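Local coordinates for protein fatty acid synthase 1, isoform A (Drosophila melanogaster, PDB 6FN6) that probably catalyses de novo synthesis of long-chain saturated fatty acids from acetyl-CoA and malonyl-CoA, this chain being its modifying region of dehydratase, enoylreductase and ketoreductase, at residues 176-181 with 239-244; 303-308 with 372-377; 767-772 with 796-801; 491-496 with 1078-1083. One frame throughout, in Å; residues are numbered along the deposited sequence.

In the fold
The four contacts are far apart and share no helix or strand; even the nearest pair, contacts 2 and 4, stay about 20 Å apart at their nearest atoms. Contact 1 is helix on strand in the dehydratase, buried and almost wholly apolar, with one serine hydroxyl against a leucine methyl. Contact 2 joins two neighbouring strands through backbone bonds and two aromatic rings, with its lysine and loop end toward the surface. Contact 3, in the enoylreductase, adds a salt bridge at its margin to a buried cluster round a cysteine. Contact 4 is partly buried and bridges the largest gap in sequence, fastening a pseudo-ketoreductase loop to a ketoreductase helix by paired bonds between a glycine and a serine.

Contact 1 (176-181 with 239-244); sequences TMLQFS and VELRGL
Met177 reaches from the helix to Val239 with its sulfur, SD lying 3.6 Å from Val239 CG1, and the two side chains cross obliquely. The methionine is extended as far as SD and bends at chi3 (63°), which brings CE to 4.0 Å from CD1 of Leu241. One residue on, Leu178 uses a single branch for two partners: CD2 sits 3.8 Å from Leu241 CD1, the two side chains crossing at about a right angle, and 4.0 Å from CD2 of Leu244. That same Leu244 methyl also touches Ser181, at 3.6 Å from OG. Leu244 gets there because the chain turns a corner at Gly243. Behind this apolar layer, Glu240 points away from the helix and its OE2 holds NE of Arg242 in a salt bridge of 2.9 Å, while Lys235 pairs with OE1. On the helix, Gln179 bonds to Asp175, the predicted proton donor of the dehydratase, whose side chain is about 5 Å from that of Leu178. This fits the C-terminal hotdog fold of the dehydratase, a central helix against an antiparallel sheet: strand 239-248 runs between 191-201 and 233-236, and Ile234 of the latter packs on Met177, Ser181 and Leu244.

Contact 2 (303-308 with 372-377); sequences KLKGVE and QNCHFV
The His375 ring carries Leu304 CD1 over one face, 3.7 Å from the ring centroid and offset toward the rim, with Lys305 O in plane at its edge. ND1 accepts the backbone N-H of Lys305 at 3.2 Å; the bond is nearly straight (171°), but the donor stands 37° out of the ring plane. The Phe376 ring is met by Gly306, whose CA lies over the ring centre, 3.7 Å from the centroid, while Leu304 CD2 sits at the ring edge. With CG between its own backbone N and carbonyl carbon (chi1 68°), the Phe376 ring is carried over the Gly306 backbone, where a CB would probably collide with it. An alanine in place of His375 would leave the Lys305 N-H without its ring acceptor and would probably open a gap beside Leu304 CD1. Strands 303-309 and 374-380 are parallel neighbours in a sheet whose strand order matches a class I methyltransferase, consistent with the pseudo-methyltransferase domain of animal fatty acid synthases. Helices 279-296 and 320-329 pack on Leu304 and Phe376. Between the backbones, His375 N bonds to Lys305 O at 2.7 Å; Phe376 N to the same oxygen and Val307 N to Phe376 O are weak. Lys305 runs out fully extended, and its NZ meets Gln372 O at 2.8 Å in the carbonyl plane, with Glu371 as salt-bridge partner. Val307 and Val377 lie side by side, CG2 to CG2 at 3.8 Å, and Val307 CG1 rests 4.0 Å from Cys374 SG.

Contact 3 (767-772 with 796-801); sequences SFEQLV and SIRCLG
In the Rossmann-type part of the enoylreductase, Glu769 and Arg798 close the margin of a small buried cluster formed by Phe768, Val772, Ser796 and Cys799. Glu769 OE1 takes NH1 of Arg798 in a salt bridge of 2.6 Å, on the syn side of the carboxylate. Glu769 OE1 lies close to the guanidinium plane, at its edge, whereas NH1 stands 29° out of the carboxylate plane, and the two planes are 32° apart. A leucine in place of Arg798 would probably leave the Glu769 carboxylate without this charged mate. A long, weak ion pair also links Arg798 NH2 to Glu197 of the second subunit. Inside, Cys799 SG stands at the edge of the Phe768 ring, 5.3 Å from its centroid, a sulfur-aromatic contact, and also lies 4.0 Å from Val772 CB. The far end of the ring, CZ, comes 3.4 Å from Ser796 OG, whose hydrogen bonds go to Lys792 O and His714 NE2. The His714 ring in turn meets Phe768 edge-to-face. A type I turn from Ile797 to Leu800 carries the chain out of helix 791-797, and Cys799 and Gly801 bond through their backbones to Val781 of strand 781-786, on which Val772 of helix 768-775 also packs.

Contact 4 (491-496 with 1078-1083); sequences EELFGA and NSAMER
Gly495 and Ser1079 hold the two pieces together by a pair of hydrogen bonds. Ser1079 OG, anti to its own backbone N (chi1 179°), donates to Gly495 O at 2.8 Å, in the carbonyl plane and on a lone pair. In return Gly495 N gives its hydrogen to Ser1079 O at 3.0 Å, from above the carbonyl plane; the helical bond from Arg1083 N reaches that oxygen from the opposite face, so two donors grip it. Among the charged groups, Glu1082 brings OE1 to 3.9 Å from Gly495 CA and bonds to Gly498 N in the first turn of the helix whose N-cap position Gly495 occupies, where the amide end would probably favour its ionised form; OE2 goes to Gln1099. Arg1083 has its salt-bridge partner in Glu1086, and its aliphatic part does the packing here. CG rests 3.4 Å from Leu493 N, and the bend at chi2 (71°) puts CD 3.6 Å from Phe494 O. Apolar contact is slight: CD2 of the poorly ordered Leu493 lies 4.0 Å from Ala1080 CB. The Phe494 ring has Ser1079 OG near its plane, at the edge. The loop before helix 496-504 belongs to the pseudo-ketoreductase and helix 1072-1090 to the ketoreductase, so the contact joins the two Rossmann-type units that make up the split ketoreductase of animal fatty acid synthases.

Contact 1 (176-181 with 239-244)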
loop_
_atom_site.group_PDB
_atom_site.type_symbol
_atom_site.label_atom_id
_atom_site.label_comp_id
_atom_site.label_asym_id
_atom_site.label_seq_id
_atom_site.Cartn_x
_atom_site.Cartn_y
_atom_site.Cartn_z
ATOM N N THR A 176 2.067 8.291 -30.967
ATOM C CA THR A 176 0.818 8.342 -31.724
ATOM C C THR A 176 -0.185 7.321 -31.187
ATOM O O THR A 176 -1.393 7.495 -31.338
ATOM C CB THR A 176 1.048 8.100 -33.233
ATOM O OG1 THR A 176 1.763 6.876 -33.432
ATOM C CG2 THR A 176 1.830 9.252 -33.841
ATOM N N MET A 177 0.315 6.252 -30.573
ATOM C CA MET A 177 -0.557 5.290 -29.902
ATOM C C MET A 177 -1.247 5.946 -28.704
ATOM O O MET A 177 -2.410 5.667 -28.420
ATOM C CB MET A 177 0.229 4.061 -29.445
ATOM C CG MET A 177 0.864 3.265 -30.577
ATOM S SD MET A 177 1.736 1.787 -30.007
ATOM C CE MET A 177 0.388 0.845 -29.303
ATOM N N LEU A 178 -0.523 6.812 -27.998
ATOM C CA LEU A 178 -1.100 7.543 -26.874
ATOM C C LEU A 178 -2.053 8.624 -27.370
ATOM O O LEU A 178 -3.103 8.863 -26.772
ATOM C CB LEU A 178 -0.005 8.173 -26.009
ATOM C CG LEU A 178 1.088 7.241 -25.484
ATOM C CD1 LEU A 178 1.967 7.976 -24.484
ATOM C CD2 LEU A 178 0.494 5.987 -24.864
ATOM N N GLN A 179 -1.678 9.281 -28.462
ATOM C CA GLN A 179 -2.546 10.264 -29.090
ATOM C C GLN A 179 -3.872 9.601 -29.430
ATOM O O GLN A 179 -4.943 10.158 -29.195
ATOM C CB GLN A 179 -1.906 10.842 -30.352
ATOM C CG GLN A 179 -0.597 11.566 -30.124
ATOM C CD GLN A 179 0.005 12.067 -31.420
ATOM O OE1 GLN A 179 -0.616 11.973 -32.478
ATOM N NE2 GLN A 179 1.219 12.597 -31.347
ATOM N N PHE A 180 -3.784 8.406 -29.997
ATOM C CA PHE A 180 -4.961 7.689 -30.457
ATOM C C PHE A 180 -5.916 7.373 -29.313
ATOM O O PHE A 180 -7.136 7.438 -29.474
ATOM C CB PHE A 180 -4.552 6.398 -31.166
ATOM C CG PHE A 180 -5.706 5.649 -31.751
ATOM C CD1 PHE A 180 -6.229 6.010 -32.981
ATOM C CD2 PHE A 180 -6.274 4.591 -31.069
ATOM C CE1 PHE A 180 -7.297 5.326 -33.519
ATOM C CE2 PHE A 180 -7.340 3.903 -31.601
ATOM C CZ PHE A 180 -7.853 4.269 -32.827
ATOM N N SER A 181 -5.357 7.018 -28.164
ATOM C CA SER A 181 -6.154 6.705 -26.983
ATOM C C SER A 181 -6.846 7.953 -26.443
ATOM O O SER A 181 -7.939 7.879 -25.886
ATOM C CB SER A 181 -5.273 6.086 -25.901
ATOM O OG SER A 181 -6.039 5.694 -24.775
ATOM N N VAL A 239 3.850 -3.325 -30.363
ATOM C CA VAL A 239 3.665 -2.594 -29.116
ATOM C C VAL A 239 2.278 -2.879 -28.543
ATOM O O VAL A 239 1.275 -2.804 -29.249
ATOM C CB VAL A 239 3.877 -1.079 -29.317
ATOM C CG1 VAL A 239 3.803 -0.343 -27.982
ATOM C CG2 VAL A 239 5.212 -0.807 -30.003
ATOM N N GLU A 240 2.233 -3.213 -27.260
ATOM C CA GLU A 240 0.971 -3.458 -26.573
ATOM C C GLU A 240 0.948 -2.703 -25.244
ATOM O O GLU A 240 1.782 -2.943 -24.372
ATOM C CB GLU A 240 0.772 -4.957 -26.346
ATOM C CG GLU A 240 -0.624 -5.340 -25.903
ATOM C CD GLU A 240 -0.748 -6.817 -25.582
ATOM O OE1 GLU A 240 -0.802 -7.631 -26.527
ATOM O OE2 GLU A 240 -0.797 -7.163 -24.384
ATOM N N LEU A 241 -0.008 -1.791 -25.098
ATOM C CA LEU A 241 -0.075 -0.929 -23.920
ATOM C C LEU A 241 -1.343 -1.181 -23.107
ATOM O O LEU A 241 -2.453 -1.033 -23.612
ATOM C CB LEU A 241 -0.001 0.542 -24.338
ATOM C CG LEU A 241 1.234 0.924 -25.161
ATOM C CD1 LEU A 241 1.141 2.361 -25.646
ATOM C CD2 LEU A 241 2.518 0.713 -24.361
ATOM N N ARG A 242 -1.167 -1.573 -21.847
ATOM C CA ARG A 242 -2.291 -1.876 -20.966
ATOM C C ARG A 242 -2.396 -0.862 -19.828
ATOM O O ARG A 242 -1.385 -0.360 -19.340
ATOM C CB ARG A 242 -2.147 -3.284 -20.381
ATOM C CG ARG A 242 -1.780 -4.356 -21.397
ATOM C CD ARG A 242 -1.755 -5.730 -20.752
ATOM N NE ARG A 242 -1.006 -6.702 -21.543
ATOM C CZ ARG A 242 -0.794 -7.962 -21.177
ATOM N NH1 ARG A 242 -1.274 -8.411 -20.025
ATOM N NH2 ARG A 242 -0.097 -8.775 -21.961
ATOM N N GLY A 243 -3.624 -0.566 -19.411
ATOM C CA GLY A 243 -3.862 0.257 -18.238
ATOM C C GLY A 243 -3.314 1.671 -18.303
ATOM O O GLY A 243 -2.661 2.132 -17.368
ATOM N N LEU A 244 -3.580 2.367 -19.401
ATOM C CA LEU A 244 -3.137 3.749 -19.547
ATOM C C LEU A 244 -3.973 4.687 -18.676
ATOM O O LEU A 244 -5.199 4.593 -18.645
ATOM C CB LEU A 244 -3.202 4.180 -21.015
ATOM C CG LEU A 244 -2.867 5.644 -21.311
ATOM C CD1 LEU A 244 -1.468 5.998 -20.817
ATOM C CD2 LEU A 244 -2.986 5.924 -22.799
#

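Contact 2 (303-308 with 372-377)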
loop_
_atom_site.group_PDB
_atom_site.type_symbol
_atom_site.label_atom_id
_atom_site.label_comp_id
_atom_site.label_asym_id
_atom_site.label_seq_id
_atom_site.Cartn_x
_atom_site.Cartn_y
_atom_site.Cartn_z
ATOM N N LYS A 303 2.386 56.049 -41.494
ATOM C CA LYS A 303 2.758 56.720 -40.253
ATOM C C LYS A 303 1.963 58.009 -40.077
ATOM O O LYS A 303 1.780 58.774 -41.026
ATOM C CB LYS A 303 4.258 57.037 -40.228
ATOM C CG LYS A 303 5.138 55.957 -39.614
ATOM C CD LYS A 303 5.531 54.893 -40.623
ATOM C CE LYS A 303 6.475 53.866 -40.009
ATOM N NZ LYS A 303 6.932 52.851 -40.999
ATOM N N LEU A 304 1.487 58.237 -38.856
ATOM C CA LEU A 304 0.708 59.428 -38.534
ATOM C C LEU A 304 1.430 60.296 -37.501
ATOM O O LEU A 304 1.645 59.874 -36.365
ATOM C CB LEU A 304 -0.672 59.033 -38.014
ATOM C CG LEU A 304 -1.769 60.081 -38.202
ATOM C CD1 LEU A 304 -2.150 60.191 -39.669
ATOM C CD2 LEU A 304 -2.984 59.748 -37.351
ATOM N N LYS A 305 1.802 61.507 -37.906
ATOM C CA LYS A 305 2.567 62.412 -37.049
ATOM C C LYS A 305 1.662 63.431 -36.360
ATOM O O LYS A 305 0.790 64.023 -36.991
ATOM C CB LYS A 305 3.637 63.137 -37.869
ATOM C CG LYS A 305 4.671 63.879 -37.033
ATOM C CD LYS A 305 5.711 64.549 -37.921
ATOM C CE LYS A 305 6.884 65.082 -37.115
ATOM N NZ LYS A 305 7.763 65.961 -37.938
ATOM N N GLY A 306 1.874 63.628 -35.062
ATOM C CA GLY A 306 1.106 64.601 -34.304
ATOM C C GLY A 306 1.843 65.131 -33.087
ATOM O O GLY A 306 2.836 64.550 -32.653
ATOM N N VAL A 307 1.364 66.246 -32.543
ATOM C CA VAL A 307 1.966 66.838 -31.353
ATOM C C VAL A 307 0.882 67.366 -30.417
ATOM O O VAL A 307 -0.252 67.596 -30.837
ATOM C CB VAL A 307 2.952 67.965 -31.727
ATOM C CG1 VAL A 307 4.080 67.426 -32.592
ATOM C CG2 VAL A 307 2.231 69.103 -32.438
ATOM N N GLU A 308 1.241 67.556 -29.150
ATOM C CA GLU A 308 0.331 68.144 -28.174
ATOM C C GLU A 308 0.985 69.318 -27.458
ATOM O O GLU A 308 2.002 69.161 -26.782
ATOM C CB GLU A 308 -0.124 67.100 -27.151
ATOM C CG GLU A 308 -0.717 67.703 -25.877
ATOM C CD GLU A 308 -1.372 66.669 -24.981
ATOM O OE1 GLU A 308 -0.967 65.488 -25.030
ATOM O OE2 GLU A 308 -2.295 67.037 -24.222
ATOM N N GLN A 372 7.766 70.209 -38.152
ATOM C CA GLN A 372 7.408 70.311 -39.565
ATOM C C GLN A 372 6.587 69.116 -40.057
ATOM O O GLN A 372 6.819 67.974 -39.659
ATOM C CB GLN A 372 8.671 70.471 -40.421
ATOM C CG GLN A 372 9.737 69.406 -40.206
ATOM C CD GLN A 372 10.933 69.598 -41.121
ATOM O OE1 GLN A 372 11.302 70.726 -41.448
ATOM N NE2 GLN A 372 11.544 68.494 -41.538
ATOM N N ASN A 373 5.627 69.405 -40.931
ATOM C CA ASN A 373 4.795 68.390 -41.578
ATOM C C ASN A 373 4.149 67.398 -40.614
ATOM O O ASN A 373 4.428 66.199 -40.663
ATOM C CB ASN A 373 5.625 67.614 -42.598
ATOM C CG ASN A 373 6.156 68.497 -43.705
ATOM O OD1 ASN A 373 5.404 68.950 -44.568
ATOM N ND2 ASN A 373 7.462 68.745 -43.690
ATOM N N CYS A 374 3.281 67.903 -39.746
ATOM C CA CYS A 374 2.489 67.052 -38.867
ATOM C C CYS A 374 1.133 66.771 -39.508
ATOM O O CYS A 374 0.657 67.555 -40.327
ATOM C CB CYS A 374 2.301 67.712 -37.501
ATOM S SG CYS A 374 3.830 67.968 -36.586
ATOM N N HIS A 375 0.506 65.662 -39.131
ATOM C CA HIS A 375 -0.846 65.371 -39.594
ATOM C C HIS A 375 -1.867 66.128 -38.750
ATOM O O HIS A 375 -2.953 66.458 -39.227
ATOM C CB HIS A 375 -1.136 63.869 -39.545
ATOM C CG HIS A 375 -0.525 63.097 -40.672
ATOM N ND1 HIS A 375 0.782 62.663 -40.658
ATOM C CD2 HIS A 375 -1.047 62.678 -41.849
ATOM C CE1 HIS A 375 1.041 62.010 -41.776
ATOM N NE2 HIS A 375 -0.053 62.006 -42.518
ATOM N N PHE A 376 -1.521 66.397 -37.495
ATOM C CA PHE A 376 -2.395 67.176 -36.630
ATOM C C PHE A 376 -1.638 67.840 -35.488
ATOM O O PHE A 376 -0.513 67.462 -35.163
ATOM C CB PHE A 376 -3.516 66.296 -36.066
ATOM C CG PHE A 376 -3.045 65.248 -35.091
ATOM C CD1 PHE A 376 -2.844 65.559 -33.756
ATOM C CD2 PHE A 376 -2.821 63.947 -35.510
ATOM C CE1 PHE A 376 -2.414 64.597 -32.860
ATOM C CE2 PHE A 376 -2.392 62.978 -34.618
ATOM C CZ PHE A 376 -2.193 63.304 -33.291
ATOM N N VAL A 377 -2.275 68.844 -34.894
ATOM C CA VAL A 377 -1.758 69.512 -33.710
ATOM C C VAL A 377 -2.905 69.647 -32.721
ATOM O O VAL A 377 -3.961 70.185 -33.057
ATOM C CB VAL A 377 -1.147 70.887 -34.047
ATOM C CG1 VAL A 377 -0.704 71.606 -32.778
ATOM C CG2 VAL A 377 0.023 70.729 -34.997
#

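Contact 3 (767-772 with 796-801)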
loop_
_atom_site.group_PDB
_atom_site.type_symbol
_atom_site.label_atom_id
_atom_site.label_comp_id
_atom_site.label_asym_id
_atom_site.label_seq_id
_atom_site.Cartn_x
_atom_site.Cartn_y
_atom_site.Cartn_z
ATOM N N SER A 767 3.280 13.316 15.449
ATOM C CA SER A 767 3.384 13.076 16.889
ATOM C C SER A 767 2.174 12.328 17.441
ATOM O O SER A 767 2.294 11.592 18.422
ATOM C CB SER A 767 3.554 14.398 17.640
ATOM O OG SER A 767 2.340 15.127 17.675
ATOM N N PHE A 768 1.020 12.498 16.806
ATOM C CA PHE A 768 -0.214 11.904 17.308
ATOM C C PHE A 768 -0.139 10.379 17.351
ATOM O O PHE A 768 -0.872 9.737 18.102
ATOM C CB PHE A 768 -1.410 12.347 16.460
ATOM C CG PHE A 768 -1.362 11.869 15.037
ATOM C CD1 PHE A 768 -1.800 10.599 14.700
ATOM C CD2 PHE A 768 -0.890 12.697 14.033
ATOM C CE1 PHE A 768 -1.758 10.161 13.390
ATOM C CE2 PHE A 768 -0.848 12.267 12.721
ATOM C CZ PHE A 768 -1.283 10.999 12.399
ATOM N N GLU A 769 0.748 9.800 16.547
ATOM C CA GLU A 769 0.936 8.355 16.548
ATOM C C GLU A 769 1.396 7.874 17.922
ATOM O O GLU A 769 0.823 6.941 18.486
ATOM C CB GLU A 769 1.946 7.944 15.474
ATOM C CG GLU A 769 2.167 6.444 15.368
ATOM C CD GLU A 769 3.242 6.087 14.362
ATOM O OE1 GLU A 769 3.523 6.918 13.471
ATOM O OE2 GLU A 769 3.814 4.982 14.467
ATOM N N GLN A 770 2.431 8.514 18.457
ATOM C CA GLN A 770 2.959 8.150 19.766
ATOM C C GLN A 770 1.893 8.368 20.829
ATOM O O GLN A 770 1.719 7.541 21.721
ATOM C CB GLN A 770 4.213 8.961 20.101
ATOM C CG GLN A 770 5.457 8.554 19.323
ATOM C CD GLN A 770 5.367 8.907 17.853
ATOM O OE1 GLN A 770 4.998 10.025 17.493
ATOM N NE2 GLN A 770 5.704 7.953 16.994
ATOM N N LEU A 771 1.177 9.482 20.720
ATOM C CA LEU A 771 0.152 9.838 21.695
ATOM C C LEU A 771 -0.928 8.770 21.785
ATOM O O LEU A 771 -1.298 8.339 22.878
ATOM C CB LEU A 771 -0.477 11.184 21.329
ATOM C CG LEU A 771 -1.577 11.734 22.246
ATOM C CD1 LEU A 771 -1.566 13.254 22.223
ATOM C CD2 LEU A 771 -2.962 11.219 21.861
ATOM N N VAL A 772 -1.434 8.350 20.631
ATOM C CA VAL A 772 -2.529 7.391 20.577
ATOM C C VAL A 772 -2.071 6.032 21.084
ATOM O O VAL A 772 -2.759 5.399 21.882
ATOM C CB VAL A 772 -3.099 7.291 19.153
ATOM C CG1 VAL A 772 -4.064 6.111 19.031
ATOM C CG2 VAL A 772 -3.794 8.584 18.780
ATOM N N SER A 796 -1.193 7.180 10.600
ATOM C CA SER A 796 -2.559 6.921 11.037
ATOM C C SER A 796 -2.879 5.437 10.908
ATOM O O SER A 796 -3.657 4.887 11.687
ATOM C CB SER A 796 -3.557 7.746 10.219
ATOM O OG SER A 796 -3.283 9.134 10.315
ATOM N N ILE A 797 -2.279 4.797 9.911
ATOM C CA ILE A 797 -2.428 3.361 9.714
ATOM C C ILE A 797 -1.869 2.623 10.924
ATOM O O ILE A 797 -2.482 1.684 11.431
ATOM C CB ILE A 797 -1.737 2.911 8.407
ATOM C CG1 ILE A 797 -2.523 3.402 7.190
ATOM C CG2 ILE A 797 -1.554 1.394 8.370
ATOM C CD1 ILE A 797 -3.850 2.697 6.966
ATOM N N ARG A 798 -0.704 3.061 11.389
ATOM C CA ARG A 798 -0.049 2.436 12.529
ATOM C C ARG A 798 -0.877 2.587 13.806
ATOM O O ARG A 798 -0.637 1.889 14.790
ATOM C CB ARG A 798 1.348 3.027 12.735
ATOM C CG ARG A 798 2.296 2.807 11.563
ATOM C CD ARG A 798 3.657 3.435 11.818
ATOM N NE ARG A 798 4.309 3.872 10.581
ATOM C CZ ARG A 798 4.566 5.139 10.260
ATOM N NH1 ARG A 798 4.245 6.137 11.077
ATOM N NH2 ARG A 798 5.163 5.412 9.108
ATOM N N CYS A 799 -1.838 3.508 13.797
ATOM C CA CYS A 799 -2.719 3.703 14.948
ATOM C C CYS A 799 -3.872 2.703 14.970
ATOM O O CYS A 799 -4.591 2.593 15.965
ATOM C CB CYS A 799 -3.286 5.124 14.957
ATOM S SG CYS A 799 -2.092 6.404 15.379
ATOM N N LEU A 800 -4.053 1.979 13.871
ATOM C CA LEU A 800 -5.170 1.052 13.756
ATOM C C LEU A 800 -4.916 -0.249 14.515
ATOM O O LEU A 800 -3.902 -0.920 14.307
ATOM C CB LEU A 800 -5.456 0.750 12.287
ATOM C CG LEU A 800 -6.850 0.202 11.972
ATOM C CD1 LEU A 800 -7.938 1.184 12.372
ATOM C CD2 LEU A 800 -6.969 -0.142 10.501
ATOM N N GLY A 801 -5.846 -0.589 15.401
ATOM C CA GLY A 801 -5.754 -1.801 16.195
ATOM C C GLY A 801 -6.489 -2.965 15.557
ATOM O O GLY A 801 -7.057 -2.830 14.473
#

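Contact 4 (491-496 with 1078-1083)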
loop_
_atom_site.group_PDB
_atom_site.type_symbol
_atom_site.label_atom_id
_atom_site.label_comp_id
_atom_site.label_asym_id
_atom_site.label_seq_id
_atom_site.Cartn_x
_atom_site.Cartn_y
_atom_site.Cartn_z
ATOM N N GLU A 491 -29.776 54.901 -52.491
ATOM C CA GLU A 491 -29.557 53.552 -53.002
ATOM C C GLU A 491 -29.537 52.497 -51.898
ATOM O O GLU A 491 -28.936 52.693 -50.842
ATOM C CB GLU A 491 -28.247 53.496 -53.788
ATOM C CG GLU A 491 -28.249 54.323 -55.059
ATOM C CD GLU A 491 -29.233 53.791 -56.077
ATOM O OE1 GLU A 491 -29.361 52.553 -56.183
ATOM O OE2 GLU A 491 -29.855 54.604 -56.794
ATOM N N GLU A 492 -30.202 51.375 -52.158
ATOM C CA GLU A 492 -30.223 50.251 -51.229
ATOM C C GLU A 492 -29.041 49.324 -51.495
ATOM O O GLU A 492 -28.446 49.345 -52.572
ATOM C CB GLU A 492 -31.539 49.472 -51.332
ATOM C CG GLU A 492 -32.759 50.202 -50.776
ATOM C CD GLU A 492 -33.146 51.426 -51.582
ATOM O OE1 GLU A 492 -32.357 51.843 -52.456
ATOM O OE2 GLU A 492 -34.243 51.972 -51.338
ATOM N N LEU A 493 -28.704 48.522 -50.492
ATOM C CA LEU A 493 -27.573 47.605 -50.550
ATOM C C LEU A 493 -26.284 48.367 -50.817
ATOM O O LEU A 493 -25.374 47.858 -51.472
ATOM C CB LEU A 493 -27.774 46.545 -51.636
ATOM C CG LEU A 493 -28.888 45.522 -51.417
ATOM C CD1 LEU A 493 -29.010 44.632 -52.642
ATOM C CD2 LEU A 493 -28.657 44.698 -50.163
ATOM N N PHE A 494 -26.210 49.591 -50.309
ATOM C CA PHE A 494 -24.953 50.319 -50.283
ATOM C C PHE A 494 -24.795 51.014 -48.943
ATOM O O PHE A 494 -25.224 52.156 -48.768
ATOM C CB PHE A 494 -24.877 51.337 -51.422
ATOM C CG PHE A 494 -24.695 50.714 -52.778
ATOM C CD1 PHE A 494 -23.608 49.897 -53.043
ATOM C CD2 PHE A 494 -25.608 50.953 -53.789
ATOM C CE1 PHE A 494 -23.441 49.325 -54.292
ATOM C CE2 PHE A 494 -25.447 50.385 -55.037
ATOM C CZ PHE A 494 -24.362 49.570 -55.290
ATOM N N GLY A 495 -24.207 50.302 -47.988
ATOM C CA GLY A 495 -23.856 50.886 -46.711
ATOM C C GLY A 495 -22.686 51.823 -46.909
ATOM O O GLY A 495 -21.741 51.488 -47.624
ATOM N N ALA A 496 -22.735 52.982 -46.264
ATOM C CA ALA A 496 -21.728 54.011 -46.481
ATOM C C ALA A 496 -20.340 53.526 -46.064
ATOM O O ALA A 496 -19.352 53.788 -46.751
ATOM C CB ALA A 496 -22.100 55.278 -45.723
ATOM N N ASN A 1078 -19.905 43.346 -48.264
ATOM C CA ASN A 1078 -19.992 43.896 -46.916
ATOM C C ASN A 1078 -20.952 45.080 -46.893
ATOM O O ASN A 1078 -21.873 45.132 -46.079
ATOM C CB ASN A 1078 -18.615 44.334 -46.413
ATOM C CG ASN A 1078 -17.727 43.166 -46.041
ATOM O OD1 ASN A 1078 -18.190 42.031 -45.931
ATOM N ND2 ASN A 1078 -16.443 43.439 -45.846
ATOM N N SER A 1079 -20.728 46.027 -47.797
ATOM C CA SER A 1079 -21.573 47.210 -47.894
ATOM C C SER A 1079 -23.042 46.812 -47.970
ATOM O O SER A 1079 -23.892 47.402 -47.306
ATOM C CB SER A 1079 -21.188 48.046 -49.114
ATOM O OG SER A 1079 -22.024 49.184 -49.232
ATOM N N ALA A 1080 -23.328 45.803 -48.783
ATOM C CA ALA A 1080 -24.690 45.313 -48.953
ATOM C C ALA A 1080 -25.252 44.754 -47.643
ATOM O O ALA A 1080 -26.361 45.099 -47.239
ATOM C CB ALA A 1080 -24.730 44.254 -50.040
ATOM N N MET A 1081 -24.488 43.881 -46.991
ATOM C CA MET A 1081 -24.923 43.274 -45.734
ATOM C C MET A 1081 -25.143 44.332 -44.656
ATOM O O MET A 1081 -26.052 44.214 -43.834
ATOM C CB MET A 1081 -23.901 42.245 -45.252
ATOM C CG MET A 1081 -23.897 40.963 -46.063
ATOM S SD MET A 1081 -22.760 39.736 -45.399
ATOM C CE MET A 1081 -22.960 38.414 -46.587
ATOM N N GLU A 1082 -24.286 45.348 -44.652
ATOM C CA GLU A 1082 -24.421 46.470 -43.731
ATOM C C GLU A 1082 -25.782 47.132 -43.893
ATOM O O GLU A 1082 -26.488 47.382 -42.917
ATOM C CB GLU A 1082 -23.312 47.500 -43.966
ATOM C CG GLU A 1082 -21.927 47.045 -43.534
ATOM C CD GLU A 1082 -20.832 47.978 -44.020
ATOM O OE1 GLU A 1082 -21.165 49.073 -44.525
ATOM O OE2 GLU A 1082 -19.641 47.613 -43.901
ATOM N N ARG A 1083 -26.140 47.411 -45.140
ATOM C CA ARG A 1083 -27.384 48.105 -45.444
ATOM C C ARG A 1083 -28.588 47.231 -45.093
ATOM O O ARG A 1083 -29.574 47.713 -44.538
ATOM C CB ARG A 1083 -27.423 48.492 -46.926
ATOM C CG ARG A 1083 -28.410 49.593 -47.265
ATOM C CD ARG A 1083 -27.921 50.930 -46.731
ATOM N NE ARG A 1083 -28.676 52.061 -47.271
ATOM C CZ ARG A 1083 -29.660 52.692 -46.636
ATOM N NH1 ARG A 1083 -30.039 52.315 -45.419
ATOM N NH2 ARG A 1083 -30.270 53.711 -47.225
#